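Local coordinates for invasion protein InvA (PDB 3LW9) that takes part in the invasion of intestinal epithelial cells as an inner-membrane protein of type III secretion, represented here by part of its cytoplasmic region, at residues L5-P10 with I54-N59; S12-L17 with L42-E47; D80-F85 with M113-R118. The protein carries 2 engineered substitutions. One frame throughout, in Å; residues are numbered along the deposited sequence.

Contact 1 (L5-P10 with I54-N59); sequences LILLVP and IVLLIN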
loop_
_atom_site.group_PDB
_atom_site.type_symbol
_atom_site.label_atom_id
_atom_site.label_comp_id
_atom_site.label_asym_id
_atom_site.label_seq_id
_atom_site.Cartn_x
_atom_site.Cartn_y
_atom_site.Cartn_z
ATOM N N LEU A 5 -4.995 1.616 14.286
ATOM C CA LEU A 5 -5.162 1.051 12.943
ATOM C C LEU A 5 -5.508 -0.419 13.084
ATOM O O LEU A 5 -4.858 -1.144 13.861
ATOM C CB LEU A 5 -3.865 1.128 12.135
ATOM C CG LEU A 5 -3.151 2.452 11.857
ATOM C CD1 LEU A 5 -2.094 2.189 10.797
ATOM C CD2 LEU A 5 -4.065 3.537 11.418
ATOM N N ILE A 6 -6.494 -0.891 12.338
ATOM C CA ILE A 6 -6.864 -2.301 12.397
ATOM C C ILE A 6 -6.573 -2.970 11.055
ATOM O O ILE A 6 -6.917 -2.435 10.029
ATOM C CB ILE A 6 -8.374 -2.503 12.690
ATOM C CG1 ILE A 6 -8.833 -1.776 13.967
ATOM C CG2 ILE A 6 -8.718 -3.984 12.752
ATOM C CD1 ILE A 6 -8.088 -2.120 15.193
ATOM N N LEU A 7 -5.916 -4.126 11.079
ATOM C CA LEU A 7 -5.723 -4.911 9.889
ATOM C C LEU A 7 -6.504 -6.201 10.052
ATOM O O LEU A 7 -6.167 -7.021 10.928
ATOM C CB LEU A 7 -4.261 -5.241 9.693
ATOM C CG LEU A 7 -3.272 -4.087 9.512
ATOM C CD1 LEU A 7 -1.846 -4.654 9.361
ATOM C CD2 LEU A 7 -3.660 -3.245 8.306
ATOM N N LEU A 8 -7.535 -6.346 9.224
ATOM C CA LEU A 8 -8.234 -7.620 9.009
ATOM C C LEU A 8 -7.343 -8.514 8.161
ATOM O O LEU A 8 -6.937 -8.123 7.040
ATOM C CB LEU A 8 -9.531 -7.410 8.277
ATOM C CG LEU A 8 -10.720 -6.790 9.017
ATOM C CD1 LEU A 8 -10.247 -5.842 10.056
ATOM C CD2 LEU A 8 -11.708 -6.153 8.084
ATOM N N VAL A 9 -7.065 -9.700 8.692
ATOM C CA VAL A 9 -6.165 -10.635 8.071
ATOM C C VAL A 9 -6.803 -12.017 7.934
ATOM O O VAL A 9 -7.804 -12.332 8.618
ATOM C CB VAL A 9 -4.824 -10.721 8.820
ATOM C CG1 VAL A 9 -4.144 -9.342 8.909
ATOM C CG2 VAL A 9 -4.998 -11.317 10.218
ATOM N N PRO A 10 -6.244 -12.856 7.041
ATOM C CA PRO A 10 -6.875 -14.156 6.889
ATOM C C PRO A 10 -6.719 -14.966 8.138
ATOM O O PRO A 10 -5.682 -14.905 8.798
ATOM C CB PRO A 10 -6.127 -14.782 5.721
ATOM C CG PRO A 10 -5.635 -13.564 4.931
ATOM C CD PRO A 10 -5.259 -12.588 5.963
ATOM N N ILE A 54 -5.632 -8.319 2.835
ATOM C CA ILE A 54 -5.618 -7.569 4.091
ATOM C C ILE A 54 -6.500 -6.309 3.938
ATOM O O ILE A 54 -6.472 -5.617 2.889
ATOM C CB ILE A 54 -4.197 -7.119 4.489
ATOM C CG1 ILE A 54 -3.226 -8.294 4.581
ATOM C CG2 ILE A 54 -4.219 -6.277 5.815
ATOM C CD1 ILE A 54 -2.842 -8.669 5.984
ATOM N N VAL A 55 -7.331 -6.047 4.946
ATOM C CA VAL A 55 -8.126 -4.819 4.949
ATOM C C VAL A 55 -7.637 -3.872 6.057
ATOM O O VAL A 55 -7.466 -4.257 7.218
ATOM C CB VAL A 55 -9.633 -5.118 5.043
ATOM C CG1 VAL A 55 -10.431 -3.804 4.990
ATOM C CG2 VAL A 55 -10.045 -6.028 3.908
ATOM N N LEU A 56 -7.338 -2.636 5.674
ATOM C CA LEU A 56 -6.979 -1.595 6.612
ATOM C C LEU A 56 -8.207 -0.809 7.032
ATOM O O LEU A 56 -8.867 -0.221 6.197
ATOM C CB LEU A 56 -5.985 -0.635 5.974
ATOM C CG LEU A 56 -5.580 0.617 6.772
ATOM C CD1 LEU A 56 -4.998 0.330 8.141
ATOM C CD2 LEU A 56 -4.613 1.420 5.932
ATOM N N LEU A 57 -8.507 -0.844 8.324
ATOM C CA LEU A 57 -9.524 0.002 8.903
ATOM C C LEU A 57 -8.873 1.086 9.739
ATOM O O LEU A 57 -7.955 0.834 10.533
ATOM C CB LEU A 57 -10.453 -0.793 9.813
ATOM C CG LEU A 57 -10.880 -2.188 9.335
ATOM C CD1 LEU A 57 -11.793 -2.815 10.408
ATOM C CD2 LEU A 57 -11.585 -2.076 7.973
ATOM N N ILE A 58 -9.412 2.295 9.616
ATOM C CA ILE A 58 -9.121 3.348 10.578
ATOM C C ILE A 58 -10.410 3.938 11.096
ATOM O O ILE A 58 -11.295 4.290 10.311
ATOM C CB ILE A 58 -8.210 4.394 9.928
ATOM C CG1 ILE A 58 -6.798 3.791 9.805
ATOM C CG2 ILE A 58 -8.255 5.694 10.682
ATOM C CD1 ILE A 58 -5.681 4.791 9.670
ATOM N N ASN A 59 -10.534 4.001 12.420
ATOM C CA ASN A 59 -11.760 4.395 13.078
ATOM C C ASN A 59 -12.965 3.559 12.622
ATOM O O ASN A 59 -14.064 4.078 12.510
ATOM C CB ASN A 59 -12.015 5.898 12.837
ATOM C CG ASN A 59 -12.751 6.559 13.969
ATOM O OD1 ASN A 59 -12.431 6.337 15.127
ATOM N ND2 ASN A 59 -13.718 7.414 13.643
#
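Leu5 opens the pairing of strand 5-9 with strand 54-58: its CB lies 4.2 Å from Leu56 CD1, while its CA comes near the carbonyl oxygen of Leu57. Ile6 then forms a hydrogen-bonded antiparallel pair with Leu57. Ile6 N donates to Leu57 O at 2.9 Å in a nearly straight bond (178°), and Leu57 N returns a bond to Ile6 O at 2.8 Å. On one face of the sheet Ile6 CB and Leu57 CB come within 3.9 Å of each other, and Ile6 CG2 meets Leu57 CD1. At Leu7, a non-hydrogen-bonded partner of Leu56, the side chain turns to the face shared with Leu5, where helix 120-151 packs against Leu56 and Ile54. Leu7 CD2 touches Leu56 CD1 at 3.8 Å and also Ile54 CG2. Strand 5-9 is an inner strand of a mixed four-stranded sheet, parallel to 41-45 on its other side, and so illustrates how one short strand can serve two neighbours of opposite direction. Leu8 restores the hydrogen-bonded pattern, with a reciprocal pair to Val55. Leu8 CD2 rests near Val55 CB, whereas Leu8 CD1 presses on Leu57 CD1 at 3.4 Å, tighter than usual; Leu57 CG, beside its backbone N (chi1 -41°), directs CD1 there. Val9 CG1 lies 3.3 Å from Ile54 CD1, again closer than usual, the two side chains pointing the same way.

Contact 2 (S12-L17 with L42-E47); sequences SRREDL and LLRDGE
Arg14 reaches across from the first turn of helix 14-19 to the outer edge of strand 41-45, its side chain crossing that of Asp45 at about a right angle. CG stands anti to the backbone N (chi1 -177°) and the chain stays extended as far as NE, which carries the guanidinium past the Asp45 carboxylate to the main chain of Leu43. The two flat groups are almost perpendicular, their planes 87° apart. No paired, side-on salt bridge is made: Arg14 NE and Asp45 OD1 form only a long ion pair of 3.9 Å, and the place of OD1 is uncertain. At the far end, Arg14 NH1 approaches Leu43 O edge-on at 2.7 Å in a weak, bent hydrogen bond (150°). Arg44 NH1 donates to the same oxygen at 3.3 Å from above the carbonyl plane, so two arginines converge on one backbone acceptor. The carboxylates of Asp45 and Glu18, both at long range, may offset part of this positive charge. Beneath the polar layer, Leu17 CB meets Leu43 CD2 at 4.0 Å, and both leucines turn inward to strand 5-9, where Leu17 touches Val9 and Leu43 touches Leu7. This buried leucine contact and the Arg14 hydrogen bond together join the helix to the strand. Strands 5-9 and 41-45 run parallel as neighbours with helices 14-19 and 22-34 between them in the chain, the arrangement of a beta-alpha-beta crossover.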
loop_
_atom_site.group_PDB
_atom_site.type_symbol
_atom_site.label_atom_id
_atom_site.label_comp_id
_atom_site.label_asym_id
_atom_site.label_seq_id
_atom_site.Cartn_x
_atom_site.Cartn_y
_atom_site.Cartn_z
ATOM N N SER A 12 -6.208 -17.997 8.677
ATOM C CA SER A 12 -5.093 -18.943 8.685
ATOM C C SER A 12 -3.725 -18.270 8.783
ATOM O O SER A 12 -2.749 -18.967 9.002
ATOM C CB SER A 12 -5.124 -19.826 7.448
ATOM O OG SER A 12 -4.860 -19.065 6.314
ATOM N N ARG A 13 -3.629 -16.950 8.600
ATOM C CA ARG A 13 -2.321 -16.267 8.655
ATOM C C ARG A 13 -2.081 -15.498 9.962
ATOM O O ARG A 13 -0.957 -15.096 10.279
ATOM C CB ARG A 13 -2.244 -15.260 7.526
ATOM C CG ARG A 13 -2.428 -15.854 6.143
ATOM C CD ARG A 13 -1.198 -16.671 5.761
ATOM N NE ARG A 13 -1.258 -17.135 4.381
ATOM C CZ ARG A 13 -0.288 -17.796 3.753
ATOM N NH1 ARG A 13 0.877 -18.024 4.346
ATOM N NH2 ARG A 13 -0.459 -18.164 2.488
ATOM N N ARG A 14 -3.158 -15.274 10.712
ATOM C CA ARG A 14 -3.116 -14.342 11.821
ATOM C C ARG A 14 -2.023 -14.717 12.811
ATOM O O ARG A 14 -1.266 -13.866 13.259
ATOM C CB ARG A 14 -4.478 -14.323 12.530
ATOM C CG ARG A 14 -4.567 -13.305 13.672
ATOM C CD ARG A 14 -5.806 -13.675 14.531
ATOM N NE ARG A 14 -5.672 -13.191 15.896
ATOM C CZ ARG A 14 -5.890 -11.938 16.272
ATOM N NH1 ARG A 14 -6.281 -11.040 15.387
ATOM N NH2 ARG A 14 -5.739 -11.578 17.538
ATOM N N GLU A 15 -1.929 -15.994 13.182
ATOM C CA GLU A 15 -0.944 -16.365 14.203
ATOM C C GLU A 15 0.515 -16.210 13.700
ATOM O O GLU A 15 1.409 -15.729 14.422
ATOM C CB GLU A 15 -1.232 -17.769 14.765
ATOM C CG GLU A 15 -0.730 -17.976 16.186
ATOM C CD GLU A 15 -1.707 -17.495 17.327
ATOM O OE1 GLU A 15 -2.533 -16.538 17.139
ATOM O OE2 GLU A 15 -1.595 -18.089 18.436
ATOM N N ASP A 16 0.779 -16.600 12.464
ATOM C CA ASP A 16 2.085 -16.319 11.874
ATOM C C ASP A 16 2.450 -14.841 11.864
ATOM O O ASP A 16 3.613 -14.489 12.083
ATOM C CB ASP A 16 2.166 -16.805 10.436
ATOM C CG ASP A 16 2.202 -18.294 10.301
ATOM O OD1 ASP A 16 2.226 -19.041 11.298
ATOM O OD2 ASP A 16 2.214 -18.726 9.132
ATOM N N LEU A 17 1.484 -13.982 11.534
ATOM C CA LEU A 17 1.717 -12.537 11.523
ATOM C C LEU A 17 1.976 -11.974 12.927
ATOM O O LEU A 17 2.813 -11.089 13.095
ATOM C CB LEU A 17 0.583 -11.788 10.833
ATOM C CG LEU A 17 0.363 -12.196 9.373
ATOM C CD1 LEU A 17 -0.900 -11.493 8.812
ATOM C CD2 LEU A 17 1.602 -11.872 8.503
ATOM N N LEU A 42 -3.464 -3.157 15.377
ATOM C CA LEU A 42 -4.083 -4.386 15.839
ATOM C C LEU A 42 -4.452 -5.277 14.656
ATOM O O LEU A 42 -4.994 -4.818 13.648
ATOM C CB LEU A 42 -5.322 -4.080 16.672
ATOM C CG LEU A 42 -5.094 -3.174 17.879
ATOM C CD1 LEU A 42 -6.386 -2.848 18.594
ATOM C CD2 LEU A 42 -4.089 -3.863 18.814
ATOM N N LEU A 43 -4.145 -6.559 14.789
ATOM C CA LEU A 43 -4.589 -7.547 13.811
ATOM C C LEU A 43 -5.915 -8.136 14.298
ATOM O O LEU A 43 -6.083 -8.317 15.515
ATOM C CB LEU A 43 -3.546 -8.643 13.707
ATOM C CG LEU A 43 -2.382 -8.423 12.738
ATOM C CD1 LEU A 43 -2.132 -6.971 12.366
ATOM C CD2 LEU A 43 -1.140 -9.092 13.263
ATOM N N ARG A 44 -6.827 -8.422 13.363
ATOM C CA ARG A 44 -8.106 -9.122 13.631
ATOM C C ARG A 44 -8.419 -10.095 12.479
ATOM O O ARG A 44 -8.049 -9.863 11.298
ATOM C CB ARG A 44 -9.254 -8.121 13.802
ATOM C CG ARG A 44 -9.114 -7.223 15.016
ATOM C CD ARG A 44 -9.240 -7.988 16.338
ATOM N NE ARG A 44 -9.494 -7.081 17.469
ATOM C CZ ARG A 44 -8.577 -6.641 18.334
ATOM N NH1 ARG A 44 -7.295 -7.005 18.236
ATOM N NH2 ARG A 44 -8.945 -5.828 19.316
ATOM N N ASP A 45 -9.054 -11.221 12.807
ATOM C CA ASP A 45 -9.441 -12.162 11.778
ATOM C C ASP A 45 -10.505 -11.519 10.931
ATOM O O ASP A 45 -11.501 -11.021 11.463
ATOM C CB ASP A 45 -10.047 -13.429 12.362
ATOM C CG ASP A 45 -9.029 -14.329 13.050
ATOM O OD1 ASP A 45 -7.826 -14.182 12.858
ATOM O OD2 ASP A 45 -9.461 -15.199 13.817
ATOM N N GLY A 46 -10.324 -11.564 9.621
ATOM C CA GLY A 46 -11.345 -11.109 8.691
ATOM C C GLY A 46 -12.269 -12.232 8.250
ATOM O O GLY A 46 -11.853 -13.141 7.547
ATOM N N GLU A 47 -13.531 -12.136 8.629
ATOM C CA GLU A 47 -14.534 -13.134 8.256
ATOM C C GLU A 47 -14.669 -13.181 6.739
ATOM O O GLU A 47 -14.867 -12.143 6.104
ATOM C CB GLU A 47 -15.883 -12.782 8.866
ATOM C CG GLU A 47 -15.890 -12.673 10.379
ATOM C CD GLU A 47 -15.241 -13.871 11.045
ATOM O OE1 GLU A 47 -15.929 -14.893 11.286
ATOM O OE2 GLU A 47 -14.031 -13.773 11.322
#

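Contact 3 (D80-F85 with M113-R118); sequences DEVVSF and MGYVLR. Engineered in segment 113-118: Met113 (natural residue Leu).
A small aromatic cluster on the surface joins the short, weakly bonded helix 81-84 to the loop leading into edge strand 117-119 of an antiparallel four-stranded sheet, with Val82 and Phe85 meeting Tyr115 and Met113. Helix 104-111 borders the cluster through Leu110, which touches Val82, Phe85 and Tyr115. The clearest element of the cluster is a Met-aromatic contact. Met113 is an engineered residue, leucine in the natural sequence, modelled as selenomethionine; its SE sits over the centre of the Phe85 ring, 3.8 Å from the centroid and only 9° off the normal. The opposite face of that ring carries Glu81 O, displaced toward the rim, and this same oxygen accepts a hydrogen bond from Ser84 OG at 2.7 Å. The Phe85 ring thus has the selenium over one face and Glu81 O, with Ser84 OG, near the rim of the other. Tyr115 meets Phe85 edge to edge, CE2 to CE2 at 4.1 Å, each atom lying near the plane of the other ring. The face of Tyr115 is used instead by Val82: CG2, set beside the backbone N and anti to the carbonyl carbon, makes a CH-pi contact 3.9 Å from the ring centroid, displaced from the centre toward CZ, the hydroxyl-bearing carbon. Tyr115 OH is hydrogen-bonded to Ser79 OG, just before the helix, and also touches the aliphatic Glu81 CB at 3.6 Å.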
loop_
_atom_site.group_PDB
_atom_site.type_symbol
_atom_site.label_atom_id
_atom_site.label_comp_id
_atom_site.label_asym_id
_atom_site.label_seq_id
_atom_site.Cartn_x
_atom_site.Cartn_y
_atom_site.Cartn_z
ATOM N N ASP A 80 9.969 -8.041 -18.231
ATOM C CA ASP A 80 9.582 -9.221 -19.002
ATOM C C ASP A 80 10.676 -10.267 -19.192
ATOM O O ASP A 80 10.384 -11.424 -19.494
ATOM C CB ASP A 80 9.086 -8.800 -20.377
ATOM C CG ASP A 80 7.780 -8.072 -20.322
ATOM O OD1 ASP A 80 7.084 -8.153 -19.284
ATOM O OD2 ASP A 80 7.461 -7.408 -21.333
ATOM N N GLU A 81 11.928 -9.874 -19.020
ATOM C CA GLU A 81 13.038 -10.807 -19.150
ATOM C C GLU A 81 12.921 -11.954 -18.122
ATOM O O GLU A 81 13.418 -13.038 -18.348
ATOM C CB GLU A 81 14.382 -10.057 -19.000
ATOM C CG GLU A 81 15.599 -10.842 -19.457
ATOM C CD GLU A 81 16.575 -10.022 -20.278
ATOM O OE1 GLU A 81 17.284 -9.146 -19.721
ATOM O OE2 GLU A 81 16.641 -10.265 -21.504
ATOM N N VAL A 82 12.287 -11.693 -16.988
ATOM C CA VAL A 82 12.010 -12.752 -16.007
ATOM C C VAL A 82 11.420 -13.995 -16.676
ATOM O O VAL A 82 11.835 -15.120 -16.413
ATOM C CB VAL A 82 11.061 -12.243 -14.902
ATOM C CG1 VAL A 82 10.534 -13.414 -14.075
ATOM C CG2 VAL A 82 11.783 -11.190 -14.037
ATOM N N VAL A 83 10.465 -13.779 -17.566
ATOM C CA VAL A 83 9.815 -14.901 -18.264
ATOM C C VAL A 83 10.781 -15.694 -19.147
ATOM O O VAL A 83 10.665 -16.906 -19.229
ATOM C CB VAL A 83 8.597 -14.406 -19.041
ATOM C CG1 VAL A 83 8.145 -15.433 -20.091
ATOM C CG2 VAL A 83 7.494 -14.081 -18.059
ATOM N N SER A 84 11.770 -15.018 -19.742
ATOM C CA SER A 84 12.793 -15.686 -20.541
ATOM C C SER A 84 13.657 -16.617 -19.694
ATOM O O SER A 84 14.303 -17.519 -20.224
ATOM C CB SER A 84 13.687 -14.668 -21.259
ATOM O OG SER A 84 14.715 -14.145 -20.415
ATOM N N PHE A 85 13.672 -16.383 -18.390
ATOM C CA PHE A 85 14.357 -17.260 -17.455
ATOM C C PHE A 85 13.522 -18.465 -17.029
ATOM O O PHE A 85 13.956 -19.286 -16.221
ATOM C CB PHE A 85 14.786 -16.453 -16.247
ATOM C CG PHE A 85 15.766 -15.363 -16.573
ATOM C CD1 PHE A 85 16.816 -15.597 -17.462
ATOM C CD2 PHE A 85 15.665 -14.126 -15.976
ATOM C CE1 PHE A 85 17.737 -14.593 -17.752
ATOM C CE2 PHE A 85 16.569 -13.120 -16.255
ATOM C CZ PHE A 85 17.615 -13.355 -17.152
HETATM N N MSE A 113 20.453 -12.055 -10.733
HETATM C CA MSE A 113 20.404 -11.565 -12.093
HETATM C C MSE A 113 19.894 -10.147 -12.123
HETATM O O MSE A 113 19.312 -9.746 -13.112
HETATM C CB MSE A 113 19.486 -12.425 -12.959
HETATM C CG MSE A 113 19.325 -13.828 -12.506
HETATM SE SE MSE A 113 19.121 -14.977 -14.030
HETATM C CE MSE A 113 20.978 -14.946 -14.663
ATOM N N GLY A 114 20.080 -9.422 -11.025
ATOM C CA GLY A 114 19.893 -7.977 -10.991
ATOM C C GLY A 114 18.540 -7.490 -10.566
ATOM O O GLY A 114 18.204 -6.296 -10.699
ATOM N N TYR A 115 17.735 -8.409 -10.056
ATOM C CA TYR A 115 16.429 -8.047 -9.549
ATOM C C TYR A 115 16.450 -7.848 -8.046
ATOM O O TYR A 115 17.233 -8.484 -7.305
ATOM C CB TYR A 115 15.367 -9.115 -9.924
ATOM C CG TYR A 115 15.128 -9.158 -11.402
ATOM C CD1 TYR A 115 14.276 -8.230 -12.027
ATOM C CD2 TYR A 115 15.791 -10.079 -12.204
ATOM C CE1 TYR A 115 14.066 -8.262 -13.397
ATOM C CE2 TYR A 115 15.614 -10.099 -13.588
ATOM C CZ TYR A 115 14.735 -9.183 -14.177
ATOM O OH TYR A 115 14.550 -9.180 -15.528
ATOM N N VAL A 116 15.535 -6.981 -7.621
ATOM C CA VAL A 116 15.331 -6.690 -6.234
ATOM C C VAL A 116 13.981 -7.229 -5.800
ATOM O O VAL A 116 12.973 -6.987 -6.435
ATOM C CB VAL A 116 15.407 -5.219 -5.977
ATOM C CG1 VAL A 116 14.892 -4.898 -4.536
ATOM C CG2 VAL A 116 16.878 -4.806 -6.154
ATOM N N LEU A 117 14.031 -7.993 -4.716
ATOM C CA LEU A 117 12.874 -8.726 -4.195
ATOM C C LEU A 117 12.496 -8.219 -2.783
ATOM O O LEU A 117 13.372 -7.864 -1.996
ATOM C CB LEU A 117 13.239 -10.195 -4.139
ATOM C CG LEU A 117 13.270 -10.967 -5.463
ATOM C CD1 LEU A 117 14.300 -10.432 -6.469
ATOM C CD2 LEU A 117 13.527 -12.366 -5.120
ATOM N N ARG A 118 11.204 -8.209 -2.480
ATOM C CA ARG A 118 10.676 -7.771 -1.192
ATOM C C ARG A 118 9.809 -8.896 -0.647
ATOM O O ARG A 118 8.961 -9.408 -1.366
ATOM C CB ARG A 118 9.836 -6.529 -1.420
ATOM C CG ARG A 118 9.441 -5.773 -0.237
ATOM C CD ARG A 118 8.566 -4.571 -0.631
ATOM N NE ARG A 118 9.382 -3.470 -1.092
ATOM C CZ ARG A 118 9.037 -2.558 -2.005
ATOM N NH1 ARG A 118 7.883 -2.587 -2.627
ATOM N NH2 ARG A 118 9.916 -1.618 -2.334
#

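From the N terminus the chain first lays down strand 5-9, which opens contact 1, and then helix 14-19, which opens contact 2. After helix 22-34 it returns along strand 41-45 and closes contact 2; strand 53-58 closes contact 1 afterwards, so the inner loop lies wholly within the outer one. The two meet directly, since strand 5-9 is flanked by both later strands: Val9 N and Arg44 O, for instance, are probably hydrogen-bonded. Contact 3 follows in series, closing a separate loop. It joins helix 81-84 to the approach to strand 117-119, an outer strand of a separate antiparallel sheet, its centre about 31 Å from the centres of the other two and without touching either.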